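Local coordinates for NAD_Gly3P_dh, NAD-dependent glycerol-3-phosphate dehydrogenase (Streptosporangium roseum, PDB 5OCM) that reduces imines to amines with NADPH as the hydride donor, at the interface of chains A and B. Residues are numbered along the deposited sequence; one frame, centred on the assembly and turned at random. Chains: chain A/B, NAD_Gly3P_dh, NAD-dependent glycerol-3-phosphate dehydrogenase.

Contact 1: the interface of chains A and B. Residues chain A 121-122, 124, 177; chain B 208, 215, 232.
The CG2 methyl of A:Ile122 is packed between ring atom CE1 of B:Phe215 and the CB methylene of B:Asp232, where a loop of the cofactor domain meets the partner chain. A:Ile122 has CG1 between the backbone N and carbonyl carbon (chi1 55°), which leaves CG2 beside its own backbone N, 3.5 Å from CE1 of B:Phe215. That methyl also meets CB of B:Asp232 at 3.6 Å, so a beta-branched residue suits the place: one short branch fills the corner between an aromatic ring and an acidic side chain.

Sulfur and aromatic groups make the second set. A:Met177, extended until its chain bends at chi3 (69°), crosses B:Phe215 at about a right angle and sets SD 3.7 Å from ring atom CE2. The same sulfur lies 3.8 Å from CZ2 of B:Trp208, whose indole reaches A:Ala121 with CZ3. Within chain B, CH2 of B:Trp208 sits in plane at the edge of the phenylalanine ring.

The amide oxygen OE1 of A:Gln124 packs against the CB methylene of B:Asp232 at 3.5 Å, while the carboxylate is turned away toward A:Ile122, the amide and carboxylate planes standing 74° apart.

A:Ala121, A:Ile122, A:Met177 and B:Trp208 also line the pocket of the bound trifluoroacetophenone hydrate, and B:Asp232 belongs to the NADP(+) site, so the active site is probably built from both subunits.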
# COMPACT_ATOMS: atom_id res chain seq x y z
N ALA A 121 11.69 9.05 1.55
CA ALA A 121 12.10 8.61 2.87
C ALA A 121 11.70 9.61 3.91
O ALA A 121 11.53 10.80 3.62
CB ALA A 121 13.65 8.46 2.91
N ILE A 122 11.57 9.12 5.13
CA ILE A 122 11.40 9.99 6.30
C ILE A 122 12.79 10.36 6.89
O ILE A 122 13.80 9.70 6.62
CB ILE A 122 10.51 9.34 7.40
CG1 ILE A 122 11.07 7.97 7.82
CG2 ILE A 122 9.08 9.26 6.92
CD1 ILE A 122 10.39 7.36 9.06
N GLN A 124 14.29 9.99 9.70
CA GLN A 124 15.01 8.97 10.45
C GLN A 124 15.64 7.88 9.55
O GLN A 124 16.53 7.17 9.98
CB GLN A 124 14.10 8.27 11.48
CG GLN A 124 13.33 9.18 12.45
CD GLN A 124 11.89 9.53 11.92
OE1 GLN A 124 11.75 10.25 10.93
NE2 GLN A 124 10.76 8.92 12.58
N MET A 177 1.33 6.28 -0.75
CA MET A 177 1.48 6.39 0.70
C MET A 177 0.14 6.73 1.38
O MET A 177 -0.26 6.09 2.37
CB MET A 177 2.57 7.37 1.09
CG MET A 177 2.66 7.62 2.58
SD MET A 177 3.90 8.85 3.03
CE MET A 177 3.10 10.30 2.36
N TRP B 208 8.88 1.84 -2.84
CA TRP B 208 8.26 2.82 -1.95
C TRP B 208 7.25 2.18 -0.98
O TRP B 208 7.21 2.49 0.22
CB TRP B 208 7.65 3.94 -2.78
CG TRP B 208 6.90 4.94 -2.01
CD1 TRP B 208 5.59 5.28 -2.21
CD2 TRP B 208 7.36 5.77 -0.94
NE1 TRP B 208 5.22 6.23 -1.32
CE2 TRP B 208 6.27 6.55 -0.51
CE3 TRP B 208 8.59 5.92 -0.27
CZ2 TRP B 208 6.39 7.52 0.50
CZ3 TRP B 208 8.69 6.85 0.77
CH2 TRP B 208 7.57 7.64 1.15
N PHE B 215 6.30 2.96 8.09
CA PHE B 215 5.40 3.99 8.62
C PHE B 215 4.21 3.32 9.27
O PHE B 215 3.76 3.75 10.34
CB PHE B 215 4.87 4.98 7.57
CG PHE B 215 5.92 5.52 6.59
CD1 PHE B 215 7.29 5.50 6.90
CD2 PHE B 215 5.51 6.03 5.39
CE1 PHE B 215 8.19 6.02 6.01
CE2 PHE B 215 6.41 6.52 4.49
CZ PHE B 215 7.78 6.48 4.80
N ASP B 232 8.42 12.54 12.06
CA ASP B 232 8.86 12.51 10.66
C ASP B 232 8.39 13.71 9.88
O ASP B 232 9.22 14.46 9.35
CB ASP B 232 8.50 11.17 9.96
CG ASP B 232 7.11 10.65 10.25
OD1 ASP B 232 6.24 11.41 10.79
OD2 ASP B 232 6.89 9.46 9.89

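Contact 2: the interface of chains A and B. Residues chain A 171-172, 174-175, 178; chain B 241-242, 245, 262.
A:Trp178 turns its indole toward B:Val242 by placing CG beside its own backbone N (chi1 -59°), while B:Val242 presents CG2, the branch that lies anti to its carbonyl carbon and beside its backbone N. B:Leu245 points its branched tip at helix 165-192 of chain A. This is helix-against-helix packing between the C-terminal helical domains of the two subunits, domains of the reductive aminase-like imine reductase type.

The valine methyl CG2 sits over one face of the tryptophan six-membered ring, 3.5 Å from its centroid, in a CH-pi contact. On the opposite face the carbonyl oxygen of A:Leu174, from the preceding helical turn, stands 3.2 Å above the plane, toward the rim. The indole is therefore held between its own helix and the partner's. At its in-plane edge lie CB of B:Thr241 and CD2 of B:Leu245; the threonine hydroxyl OG1 is 3.4 Å from CZ2. Near the root of the side chain, CG1 of B:Val262 comes within 3.8 Å of CB of A:Trp178. An alanine in place of A:Trp178 would probably open a gap between the helices, with CG2 of B:Val242 losing the ring face beneath it and B:Thr241 the ring edge.

A:Gly175, lacking a side chain, lets CD2 of B:Leu245 approach its CA to 3.6 Å. The other leucine methyl, CD1, is 3.6 Å from the backbone O of A:Val171, whose beta-branched side chain packs against the leucine backbone. The side chain of A:Leu174 crosses that of B:Thr241 at about a right angle, with CD1 3.7 Å from CB. A:Leu174, A:Trp178 and B:Thr241 belong to the residues that line the trifluoroacetophenone hydrate pocket.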
# COMPACT_ATOMS: atom_id res chain seq x y z
N VAL A 171 4.96 12.72 -6.64
CA VAL A 171 3.54 12.85 -6.26
C VAL A 171 2.78 11.56 -6.51
O VAL A 171 1.90 11.21 -5.70
CB VAL A 171 2.83 14.07 -6.91
CG1 VAL A 171 3.52 15.33 -6.58
CG2 VAL A 171 2.75 13.91 -8.43
N ALA A 172 3.12 10.84 -7.55
CA ALA A 172 2.50 9.52 -7.83
C ALA A 172 2.76 8.56 -6.70
O ALA A 172 1.86 7.88 -6.23
CB ALA A 172 3.02 8.93 -9.16
N LEU A 174 3.70 9.44 -3.53
CA LEU A 174 3.07 9.91 -2.29
C LEU A 174 1.58 9.56 -2.27
O LEU A 174 1.04 9.23 -1.21
CB LEU A 174 3.30 11.42 -2.10
CG LEU A 174 4.77 11.83 -1.94
CD1 LEU A 174 4.85 13.34 -1.75
CD2 LEU A 174 5.41 11.13 -0.79
N GLY A 175 0.91 9.60 -3.41
CA GLY A 175 -0.48 9.13 -3.49
C GLY A 175 -0.66 7.73 -2.96
O GLY A 175 -1.65 7.42 -2.26
N TRP A 178 -0.55 7.75 0.89
CA TRP A 178 -1.85 8.12 1.53
C TRP A 178 -2.90 7.02 1.35
O TRP A 178 -3.65 6.74 2.31
CB TRP A 178 -2.37 9.49 1.11
CG TRP A 178 -1.42 10.59 1.43
CD1 TRP A 178 -0.88 10.88 2.66
CD2 TRP A 178 -0.84 11.51 0.50
NE1 TRP A 178 0.02 11.90 2.54
CE2 TRP A 178 0.08 12.30 1.23
CE3 TRP A 178 -1.00 11.72 -0.84
CZ2 TRP A 178 0.82 13.28 0.64
CZ3 TRP A 178 -0.26 12.70 -1.45
CH2 TRP A 178 0.67 13.46 -0.70
N THR B 241 1.89 18.54 0.04
CA THR B 241 2.16 17.57 -1.02
C THR B 241 0.89 16.95 -1.62
O THR B 241 0.87 16.60 -2.78
CB THR B 241 3.18 16.46 -0.64
OG1 THR B 241 2.88 15.93 0.65
CG2 THR B 241 4.55 17.02 -0.61
N VAL B 242 -0.18 16.81 -0.82
CA VAL B 242 -1.45 16.36 -1.38
C VAL B 242 -1.87 17.36 -2.45
O VAL B 242 -2.34 16.96 -3.54
CB VAL B 242 -2.53 16.18 -0.33
CG1 VAL B 242 -3.85 15.82 -0.96
CG2 VAL B 242 -2.15 15.15 0.70
N LEU B 245 -0.06 16.80 -5.66
CA LEU B 245 -0.64 15.69 -6.41
C LEU B 245 -1.92 16.11 -7.14
O LEU B 245 -2.12 15.78 -8.31
CB LEU B 245 -0.88 14.46 -5.52
CG LEU B 245 -1.58 13.27 -6.15
CD1 LEU B 245 -0.89 12.80 -7.41
CD2 LEU B 245 -1.69 12.15 -5.11
N VAL B 262 -8.39 12.42 0.11
CA VAL B 262 -7.28 12.52 1.05
C VAL B 262 -7.26 13.93 1.68
O VAL B 262 -7.13 14.07 2.91
CB VAL B 262 -5.92 12.19 0.38
CG1 VAL B 262 -4.73 12.49 1.27
CG2 VAL B 262 -5.89 10.71 -0.09

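Contact 1 and contact 2 have C-alpha centres about 13 Å apart and share helix 165-192 of chain A, on which A:Met177 serves the first and its neighbour A:Trp178 the second. Chain B answers with helix 198-225 and the loop at B:Asp232 in contact 1, and with helices 235-252 and 257-271 in contact 2. Helix 165-192 thus packs against partner helices 198-225, 235-252 and 257-271. Because residues of both contacts line the ligand pocket, dimer assembly and active-site formation are likely to be coupled, and the two-fold symmetry repeats the arrangement at a second site.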